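Local atomic coordinates of probable starch synthase 4, chloroplastic/amyloplastic (Arabidopsis thaliana, PDB entry 6GNE), a protein that probably belongs to the plastid starch synthases, glycosyltransferases of the GT-B fold, in which two Rossmann-like domains face each other across a cleft. Residues V229-V237 and K417-V425; G259-D267 and F481-Y490. All coordinates share one frame; numbering follows the deposited sequence.

Interaction 1 of 2, residues V229-V237 and K417-V425; sequences VSPTYAQEV and KTGGLNDSV. With AC1 (4,6-dideoxy-4-{[(1S,4R,5S,6S)-4,5,6-trihydroxy-3-(hydroxymethyl)cyclohex-2-en-1-yl]amino}-alpha-D-glucopyranose), chain C.
Asp423 turns its carboxylate onto the first turn of helix 231-237 and holds Thr232 with both oxygens. OD2 of Asp423 accepts from the backbone N of Thr232 at 2.9 Å through its syn lone pair, and the bond is nearly straight, at 164°. OD1 of Asp423 takes the hydroxyl OG1 of Thr232 at 2.7 Å, but from above the carboxylate plane, 37° out of it. With OG1 beside its own backbone N, Thr232 can offer both donors to one carboxylate. Asn422 approaches Thr232 at about a right angle, and its ND2 makes a weak bond of 3.4 Å to the same OG1. The negative group lies at the N-terminal end of a helix, where it would probably be favoured.

One turn on, Glu236 reaches back the other way. Its chain is extended beyond CG, which carries OE2 to the backbone N of Gly419 at 3.0 Å, on the syn side and somewhat out of the carboxylate plane. Its other oxygen, OE1, meets Thr418 OG1 through a water. Between these two carboxylate grips the backbones come close, with the CA atoms of Tyr233 and Gly419 4.3 Å apart. Ser230 lies against Gly420 and is the N-cap of its helix: its OG accepts from Tyr233 N and also bonds Pro398 O. Val229 leaves the contact and touches AC1.

Helix 231-237 and the short, weakly bonded helix 419-424 run roughly antiparallel, at 143°. Helix 231-238 follows strand 225-228 of the N-terminal sheet, and Tyr233 and Ala234 rest on Thr228. Segment 417-425 follows strand 412-416 of the six-stranded parallel sheet, with Val425 on strand 441-443 and Leu421 on helix 402-408. The contact thus bridges the two halves of the GT-B fold.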
loop_
_atom_site.group_PDB
_atom_site.type_symbol
_atom_site.label_atom_id
_atom_site.label_comp_id
_atom_site.label_asym_id
_atom_site.label_seq_id
_atom_site.Cartn_x
_atom_site.Cartn_y
_atom_site.Cartn_z
ATOM N N VAL A 229 -7.539 3.240 5.276
ATOM C CA VAL A 229 -6.172 3.255 5.741
ATOM C C VAL A 229 -5.688 4.584 6.399
ATOM O O VAL A 229 -4.481 4.698 6.742
ATOM C CB VAL A 229 -5.243 2.759 4.614
ATOM C CG1 VAL A 229 -5.539 1.276 4.366
ATOM C CG2 VAL A 229 -5.436 3.571 3.327
ATOM N N SER A 230 -6.611 5.539 6.628
ATOM C CA SER A 230 -6.319 6.663 7.540
ATOM C C SER A 230 -7.586 7.354 8.002
ATOM O O SER A 230 -8.543 7.404 7.261
ATOM C CB SER A 230 -5.393 7.700 6.876
ATOM O OG SER A 230 -6.069 8.400 5.841
ATOM N N PRO A 231 -7.596 7.899 9.223
ATOM C CA PRO A 231 -8.799 8.654 9.674
ATOM C C PRO A 231 -9.240 9.804 8.716
ATOM O O PRO A 231 -10.437 9.945 8.423
ATOM C CB PRO A 231 -8.370 9.239 11.035
ATOM C CG PRO A 231 -7.226 8.399 11.503
ATOM C CD PRO A 231 -6.579 7.779 10.291
ATOM N N THR A 232 -8.287 10.593 8.222
ATOM C CA THR A 232 -8.612 11.710 7.322
ATOM C C THR A 232 -9.196 11.223 5.985
ATOM O O THR A 232 -10.217 11.747 5.522
ATOM C CB THR A 232 -7.394 12.638 7.088
ATOM O OG1 THR A 232 -7.006 13.248 8.329
ATOM C CG2 THR A 232 -7.706 13.737 6.058
ATOM N N TYR A 233 -8.574 10.209 5.387
ATOM C CA TYR A 233 -9.144 9.623 4.167
ATOM C C TYR A 233 -10.579 9.098 4.386
ATOM O O TYR A 233 -11.434 9.311 3.547
ATOM C CB TYR A 233 -8.266 8.508 3.636
ATOM C CG TYR A 233 -8.686 7.977 2.296
ATOM C CD1 TYR A 233 -8.775 8.811 1.184
ATOM C CD2 TYR A 233 -8.958 6.630 2.122
ATOM C CE1 TYR A 233 -9.121 8.312 -0.066
ATOM C CE2 TYR A 233 -9.290 6.108 0.875
ATOM C CZ TYR A 233 -9.379 6.951 -0.211
ATOM O OH TYR A 233 -9.733 6.430 -1.429
ATOM N N ALA A 234 -10.827 8.456 5.527
ATOM C CA ALA A 234 -12.184 8.009 5.887
ATOM C C ALA A 234 -13.174 9.155 5.886
ATOM O O ALA A 234 -14.328 8.979 5.424
ATOM C CB ALA A 234 -12.209 7.289 7.224
ATOM N N GLN A 235 -12.752 10.327 6.362
ATOM C CA GLN A 235 -13.637 11.500 6.312
ATOM C C GLN A 235 -13.846 11.980 4.874
ATOM O O GLN A 235 -14.951 12.303 4.489
ATOM C CB GLN A 235 -13.125 12.629 7.201
ATOM C CG GLN A 235 -13.169 12.277 8.693
ATOM C CD GLN A 235 -14.607 12.142 9.250
ATOM O OE1 GLN A 235 -15.034 11.058 9.696
ATOM N NE2 GLN A 235 -15.367 13.233 9.198
ATOM N N GLU A 236 -12.773 12.005 4.087
ATOM C CA GLU A 236 -12.836 12.470 2.687
ATOM C C GLU A 236 -13.796 11.648 1.843
ATOM O O GLU A 236 -14.564 12.215 1.084
ATOM C CB GLU A 236 -11.453 12.459 2.040
ATOM C CG GLU A 236 -10.510 13.539 2.568
ATOM C CD GLU A 236 -9.060 13.330 2.162
ATOM O OE1 GLU A 236 -8.665 12.246 1.653
ATOM O OE2 GLU A 236 -8.285 14.283 2.378
ATOM N N VAL A 237 -13.775 10.328 2.016
ATOM C CA VAL A 237 -14.641 9.446 1.252
ATOM C C VAL A 237 -16.092 9.421 1.728
ATOM O O VAL A 237 -16.943 8.887 1.027
ATOM C CB VAL A 237 -14.089 8.009 1.126
ATOM C CG1 VAL A 237 -12.810 8.016 0.311
ATOM C CG2 VAL A 237 -13.887 7.343 2.482
ATOM N N LYS A 417 -1.130 18.367 2.333
ATOM C CA LYS A 417 -2.066 18.054 3.414
ATOM C C LYS A 417 -3.324 17.407 2.860
ATOM O O LYS A 417 -4.289 18.086 2.504
ATOM C CB LYS A 417 -2.466 19.296 4.196
ATOM C CG LYS A 417 -1.470 19.670 5.246
ATOM C CD LYS A 417 -1.613 21.131 5.676
ATOM C CE LYS A 417 -2.463 21.313 6.924
ATOM N NZ LYS A 417 -2.370 22.755 7.335
ATOM N N THR A 418 -3.285 16.092 2.750
ATOM C CA THR A 418 -4.375 15.384 2.166
ATOM C C THR A 418 -4.315 13.946 2.627
ATOM O O THR A 418 -3.241 13.373 2.765
ATOM C CB THR A 418 -4.372 15.501 0.628
ATOM O OG1 THR A 418 -5.590 14.963 0.127
ATOM C CG2 THR A 418 -3.211 14.741 0.010
ATOM N N GLY A 419 -5.488 13.390 2.906
ATOM C CA GLY A 419 -5.610 11.980 3.342
ATOM C C GLY A 419 -4.650 11.598 4.442
ATOM O O GLY A 419 -4.504 12.307 5.403
ATOM N N GLY A 420 -3.955 10.497 4.280
ATOM C CA GLY A 420 -3.057 10.011 5.310
ATOM C C GLY A 420 -1.896 10.907 5.638
ATOM O O GLY A 420 -1.355 10.842 6.757
ATOM N N LEU A 421 -1.502 11.742 4.680
ATOM C CA LEU A 421 -0.364 12.633 4.857
ATOM C C LEU A 421 -0.728 13.654 5.911
ATOM O O LEU A 421 0.091 14.046 6.721
ATOM C CB LEU A 421 0.021 13.306 3.516
ATOM C CG LEU A 421 0.402 12.335 2.398
ATOM C CD1 LEU A 421 0.618 13.043 1.085
ATOM C CD2 LEU A 421 1.655 11.544 2.761
ATOM N N ASN A 422 -1.986 14.032 5.930
ATOM C CA ASN A 422 -2.514 14.934 6.948
ATOM C C ASN A 422 -2.501 14.363 8.382
ATOM O O ASN A 422 -2.521 15.101 9.341
ATOM C CB ASN A 422 -3.940 15.278 6.526
ATOM C CG ASN A 422 -4.469 16.472 7.216
ATOM O OD1 ASN A 422 -3.891 17.565 7.148
ATOM N ND2 ASN A 422 -5.598 16.276 7.891
ATOM N N ASP A 423 -2.486 13.049 8.494
ATOM C CA ASP A 423 -2.419 12.306 9.750
ATOM C C ASP A 423 -1.022 11.877 10.158
ATOM O O ASP A 423 -0.869 11.423 11.297
ATOM C CB ASP A 423 -3.270 11.024 9.650
ATOM C CG ASP A 423 -4.754 11.309 9.455
ATOM O OD1 ASP A 423 -5.264 12.241 10.056
ATOM O OD2 ASP A 423 -5.427 10.592 8.720
ATOM N N SER A 424 -0.019 12.009 9.280
ATOM C CA SER A 424 1.360 11.621 9.609
ATOM C C SER A 424 2.464 12.698 9.421
ATOM O O SER A 424 3.587 12.520 9.902
ATOM C CB SER A 424 1.710 10.415 8.748
ATOM O OG SER A 424 1.462 10.700 7.382
ATOM N N VAL A 425 2.164 13.798 8.706
ATOM C CA VAL A 425 3.141 14.847 8.436
ATOM C C VAL A 425 2.637 16.191 8.947
ATOM O O VAL A 425 1.577 16.654 8.579
ATOM C CB VAL A 425 3.516 14.937 6.948
ATOM C CG1 VAL A 425 4.705 15.867 6.743
ATOM C CG2 VAL A 425 3.910 13.575 6.424
HETATM C C1 AC1 C . -3.499 -1.296 -6.055
HETATM O O2 AC1 C . -5.719 -1.424 -5.087
HETATM C C2 AC1 C . -4.351 -1.088 -4.800
HETATM C C4A AC1 C . -2.073 3.373 0.602
HETATM C C3 AC1 C . -4.198 0.336 -4.243
HETATM O O3 AC1 C . -4.978 0.407 -3.046
HETATM C C4 AC1 C . -2.717 0.641 -3.992
HETATM N N4A AC1 C . -2.452 1.957 -3.382
HETATM C C5 AC1 C . -2.019 0.475 -5.345
HETATM O O5 AC1 C . -2.159 -0.875 -5.791
HETATM C C6 AC1 C . -0.523 0.733 -5.290
HETATM C C1B AC1 C . -2.935 2.371 -2.057
HETATM C C2B AC1 C . -2.787 3.888 -1.774
HETATM O O2B AC1 C . -2.429 4.657 -2.939
HETATM C C3B AC1 C . -1.836 4.230 -0.633
HETATM O O3B AC1 C . -2.138 5.564 -0.236
HETATM O O4 AC1 C . -1.085 3.687 1.584
HETATM C C5B AC1 C . -2.078 1.911 0.268
HETATM C C7B AC1 C . -2.409 1.475 -0.952
HETATM C C6B AC1 C . -1.764 0.899 1.344
HETATM O O6B AC1 C . -2.739 0.953 2.392
HETATM O O HOH W 1 -6.636 12.328 0.144
#

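Interaction 2 of 2, residues G259-D267 and F481-Y490; sequences GILNGIDTD and FSWGSSATQY. With AC1 (4,6-dideoxy-4-{[(1S,4R,5S,6S)-4,5,6-trihydroxy-3-(hydroxymethyl)cyclohex-2-en-1-yl]amino}-alpha-D-glucopyranose), chain C.
Trp483 lays one face of its indole over the backbone of Gly263. The CA of Gly263 makes a CH-pi contact 3.8 Å from the centroid of the five-membered ring of Trp483, 11° off the ring normal. Gly263 has no side chain, which leaves room for the backbone of Phe481 to Trp483 beside it. Asn262 runs alongside the indole, its amide plane 46° from the ring plane. Its OD1 accepts from O6B of AC1 at 2.7 Å. Two waters lie at the indole edge. One joins Trp483 NE1 to Gly263 O, and the other joins Trp483 N to Ile264 O.

Beyond the ring, Ile264 N bonds Phe481 O at 2.9 Å, almost straight at 172°. Thr266 packs on Ser482, with OG1 of Thr266 3.4 Å from CB of Ser482.

From the helix, Ser486 OG donates to Leu261 O at 2.6 Å, in the carbonyl plane. Ile260 sets CD1 over the centre of the Tyr490 ring, 3.8 Å from its centroid. Its CG2, anti to the backbone N, touches both Ser486 and Tyr490 CE2. Tyr490 OH shares a water with Ile260 O and also bonds Thr227.

Trp483 and Ala487 also pack on Ala38 of helix 27-41. The C-terminal helix 484-499 therefore returns to the N-terminal domain, as is usual in GT-B proteins. The indole covers the backbone at Gly263 and the Tyr490 ring receives Ile260, while direct bonds and waters serve several of the loop's backbone carbonyls. This chemistry is consistent with Trp483 helping, as a second-shell residue, to position Asn262, which bonds AC1.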
loop_
_atom_site.group_PDB
_atom_site.type_symbol
_atom_site.label_atom_id
_atom_site.label_comp_id
_atom_site.label_asym_id
_atom_site.label_seq_id
_atom_site.Cartn_x
_atom_site.Cartn_y
_atom_site.Cartn_z
ATOM N N GLY A 259 -11.553 4.457 9.783
ATOM C CA GLY A 259 -10.262 4.693 9.172
ATOM C C GLY A 259 -9.159 4.496 10.187
ATOM O O GLY A 259 -9.206 5.081 11.253
ATOM N N ILE A 260 -8.167 3.674 9.843
ATOM C CA ILE A 260 -7.065 3.342 10.744
ATOM C C ILE A 260 -5.761 3.542 9.979
ATOM O O ILE A 260 -5.524 2.877 8.952
ATOM C CB ILE A 260 -7.121 1.870 11.205
ATOM C CG1 ILE A 260 -8.357 1.601 12.062
ATOM C CG2 ILE A 260 -5.867 1.499 11.995
ATOM C CD1 ILE A 260 -8.627 0.107 12.270
ATOM N N LEU A 261 -4.917 4.420 10.517
ATOM C CA LEU A 261 -3.639 4.768 9.892
ATOM C C LEU A 261 -2.744 3.549 9.817
ATOM O O LEU A 261 -2.474 2.924 10.843
ATOM C CB LEU A 261 -2.928 5.882 10.674
ATOM C CG LEU A 261 -1.740 6.567 9.985
ATOM C CD1 LEU A 261 -2.113 7.286 8.676
ATOM C CD2 LEU A 261 -1.096 7.522 10.985
ATOM N N ASN A 262 -2.309 3.201 8.603
ATOM C CA ASN A 262 -1.336 2.116 8.431
ATOM C C ASN A 262 -0.071 2.393 9.292
ATOM O O ASN A 262 0.340 3.556 9.470
ATOM C CB ASN A 262 -0.875 1.995 6.978
ATOM C CG ASN A 262 -1.949 1.529 6.025
ATOM O OD1 ASN A 262 -1.860 1.817 4.825
ATOM N ND2 ASN A 262 -2.915 0.749 6.511
ATOM N N GLY A 263 0.504 1.341 9.860
ATOM C CA GLY A 263 1.913 1.356 10.221
ATOM C C GLY A 263 2.793 0.876 9.072
ATOM O O GLY A 263 2.330 0.643 7.953
ATOM N N ILE A 264 4.086 0.767 9.363
ATOM C CA ILE A 264 5.067 0.096 8.501
ATOM C C ILE A 264 5.782 -0.955 9.337
ATOM O O ILE A 264 5.858 -0.861 10.586
ATOM C CB ILE A 264 6.106 1.066 7.874
ATOM C CG1 ILE A 264 6.940 1.784 8.934
ATOM C CG2 ILE A 264 5.414 2.106 7.001
ATOM C CD1 ILE A 264 8.092 2.573 8.359
ATOM N N ASP A 265 6.316 -1.941 8.632
ATOM C CA ASP A 265 7.069 -3.005 9.250
ATOM C C ASP A 265 8.419 -2.454 9.675
ATOM O O ASP A 265 9.340 -2.431 8.891
ATOM C CB ASP A 265 7.222 -4.165 8.274
ATOM C CG ASP A 265 7.856 -5.373 8.908
ATOM O OD1 ASP A 265 8.651 -5.231 9.857
ATOM O OD2 ASP A 265 7.580 -6.492 8.429
ATOM N N THR A 266 8.525 -2.021 10.925
ATOM C CA THR A 266 9.763 -1.446 11.423
ATOM C C THR A 266 10.912 -2.453 11.711
ATOM O O THR A 266 11.966 -2.038 12.160
ATOM C CB THR A 266 9.533 -0.559 12.659
ATOM O OG1 THR A 266 8.809 -1.292 13.637
ATOM C CG2 THR A 266 8.763 0.670 12.290
ATOM N N ASP A 267 10.710 -3.744 11.449
ATOM C CA ASP A 267 11.805 -4.728 11.432
ATOM C C ASP A 267 12.457 -4.789 10.052
ATOM O O ASP A 267 13.669 -4.715 9.959
ATOM C CB ASP A 267 11.325 -6.114 11.883
ATOM C CG ASP A 267 10.949 -6.150 13.353
ATOM O OD1 ASP A 267 11.617 -5.481 14.161
ATOM O OD2 ASP A 267 9.981 -6.856 13.721
ATOM N N PHE A 481 6.604 4.259 14.178
ATOM C CA PHE A 481 5.837 3.959 12.954
ATOM C C PHE A 481 5.408 2.506 12.865
ATOM O O PHE A 481 4.824 2.096 11.875
ATOM C CB PHE A 481 6.638 4.328 11.701
ATOM C CG PHE A 481 6.987 5.772 11.621
ATOM C CD1 PHE A 481 5.991 6.718 11.421
ATOM C CD2 PHE A 481 8.300 6.199 11.803
ATOM C CE1 PHE A 481 6.297 8.071 11.355
ATOM C CE2 PHE A 481 8.606 7.563 11.757
ATOM C CZ PHE A 481 7.601 8.500 11.529
ATOM N N SER A 482 5.667 1.728 13.907
ATOM C CA SER A 482 5.317 0.303 13.884
ATOM C C SER A 482 3.787 0.077 13.791
ATOM O O SER A 482 3.013 1.022 13.892
ATOM C CB SER A 482 5.857 -0.376 15.129
ATOM O OG SER A 482 5.092 0.011 16.231
ATOM N N TRP A 483 3.357 -1.166 13.604
ATOM C CA TRP A 483 1.921 -1.498 13.658
ATOM C C TRP A 483 1.365 -1.588 15.076
ATOM O O TRP A 483 0.157 -1.622 15.222
ATOM C CB TRP A 483 1.630 -2.802 12.918
ATOM C CG TRP A 483 1.557 -2.605 11.477
ATOM C CD1 TRP A 483 2.576 -2.730 10.580
ATOM C CD2 TRP A 483 0.410 -2.228 10.740
ATOM N NE1 TRP A 483 2.122 -2.461 9.313
ATOM C CE2 TRP A 483 0.795 -2.148 9.382
ATOM C CE3 TRP A 483 -0.913 -1.976 11.082
ATOM C CZ2 TRP A 483 -0.088 -1.790 8.374
ATOM C CZ3 TRP A 483 -1.812 -1.623 10.066
ATOM C CH2 TRP A 483 -1.377 -1.529 8.725
ATOM N N GLY A 484 2.212 -1.597 16.110
ATOM C CA GLY A 484 1.756 -1.673 17.506
ATOM C C GLY A 484 0.370 -1.080 17.787
ATOM O O GLY A 484 -0.596 -1.779 18.159
ATOM N N SER A 485 0.267 0.210 17.546
ATOM C CA SER A 485 -0.946 0.946 17.839
ATOM C C SER A 485 -2.157 0.538 16.956
ATOM O O SER A 485 -3.250 0.243 17.469
ATOM C CB SER A 485 -0.647 2.415 17.643
ATOM O OG SER A 485 -1.529 3.143 18.401
ATOM N N SER A 486 -1.951 0.527 15.641
ATOM C CA SER A 486 -3.023 0.223 14.688
ATOM C C SER A 486 -3.400 -1.254 14.602
ATOM O O SER A 486 -4.553 -1.561 14.300
ATOM C CB SER A 486 -2.694 0.736 13.287
ATOM O OG SER A 486 -2.751 2.120 13.302
ATOM N N ALA A 487 -2.449 -2.162 14.818
ATOM C CA ALA A 487 -2.772 -3.581 14.937
ATOM C C ALA A 487 -3.689 -3.880 16.136
ATOM O O ALA A 487 -4.595 -4.710 16.043
ATOM C CB ALA A 487 -1.509 -4.404 15.011
ATOM N N THR A 488 -3.446 -3.201 17.252
ATOM C CA THR A 488 -4.354 -3.229 18.417
ATOM C C THR A 488 -5.776 -2.741 18.076
ATOM O O THR A 488 -6.732 -3.298 18.572
ATOM C CB THR A 488 -3.782 -2.404 19.618
ATOM O OG1 THR A 488 -2.452 -2.825 19.919
ATOM C CG2 THR A 488 -4.573 -2.628 20.841
ATOM N N GLN A 489 -5.922 -1.709 17.247
ATOM C CA GLN A 489 -7.274 -1.257 16.836
ATOM C C GLN A 489 -7.998 -2.281 15.943
ATOM O O GLN A 489 -9.214 -2.487 16.113
ATOM C CB GLN A 489 -7.289 0.061 16.102
ATOM C CG GLN A 489 -6.729 1.267 16.808
ATOM C CD GLN A 489 -6.986 2.535 15.991
ATOM O OE1 GLN A 489 -6.054 3.270 15.600
ATOM N NE2 GLN A 489 -8.266 2.763 15.686
ATOM N N TYR A 490 -7.277 -2.908 15.008
ATOM C CA TYR A 490 -7.852 -3.993 14.205
ATOM C C TYR A 490 -8.263 -5.199 15.092
ATOM O O TYR A 490 -9.343 -5.770 14.924
ATOM C CB TYR A 490 -6.894 -4.457 13.089
ATOM C CG TYR A 490 -6.895 -3.619 11.819
ATOM C CD1 TYR A 490 -7.803 -3.860 10.803
ATOM C CD2 TYR A 490 -5.973 -2.611 11.623
ATOM C CE1 TYR A 490 -7.802 -3.110 9.641
ATOM C CE2 TYR A 490 -5.962 -1.869 10.465
ATOM C CZ TYR A 490 -6.876 -2.115 9.474
ATOM O OH TYR A 490 -6.869 -1.358 8.323
HETATM C C1 AC1 C . -3.499 -1.296 -6.055
HETATM O O2 AC1 C . -5.719 -1.424 -5.087
HETATM C C2 AC1 C . -4.351 -1.088 -4.800
HETATM C C4A AC1 C . -2.073 3.373 0.602
HETATM C C3 AC1 C . -4.198 0.336 -4.243
HETATM O O3 AC1 C . -4.978 0.407 -3.046
HETATM C C4 AC1 C . -2.717 0.641 -3.992
HETATM N N4A AC1 C . -2.452 1.957 -3.382
HETATM C C5 AC1 C . -2.019 0.475 -5.345
HETATM O O5 AC1 C . -2.159 -0.875 -5.791
HETATM C C6 AC1 C . -0.523 0.733 -5.290
HETATM C C1B AC1 C . -2.935 2.371 -2.057
HETATM C C2B AC1 C . -2.787 3.888 -1.774
HETATM O O2B AC1 C . -2.429 4.657 -2.939
HETATM C C3B AC1 C . -1.836 4.230 -0.633
HETATM O O3B AC1 C . -2.138 5.564 -0.236
HETATM O O4 AC1 C . -1.085 3.687 1.584
HETATM C C5B AC1 C . -2.078 1.911 0.268
HETATM C C7B AC1 C . -2.409 1.475 -0.952
HETATM C C6B AC1 C . -1.764 0.899 1.344
HETATM O O6B AC1 C . -2.739 0.953 2.392
HETATM O O HOH W 2 -4.977 0.503 8.149
HETATM O O HOH W 3 2.824 -1.652 6.541
HETATM O O HOH W 4 5.374 -3.120 12.837
#

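The centres of interactions 1 and 2 lie 15 Å apart, and their segments alternate along the chain: 229-237, 259-267, 417-425, 481-490. The first two follow neighbouring parallel strands of the N-terminal sheet, 225-228 and 257-259. They touch directly, with a probable hydrogen bond of 3.2 Å from Asn262 N to Val229 O. Helix 402-408 is a shared neighbour of both contacts. Interaction 1 pairs elements that follow strands of the two different sheets. Both contacts touch AC1, so the joins between the domains border the ligand-binding cleft.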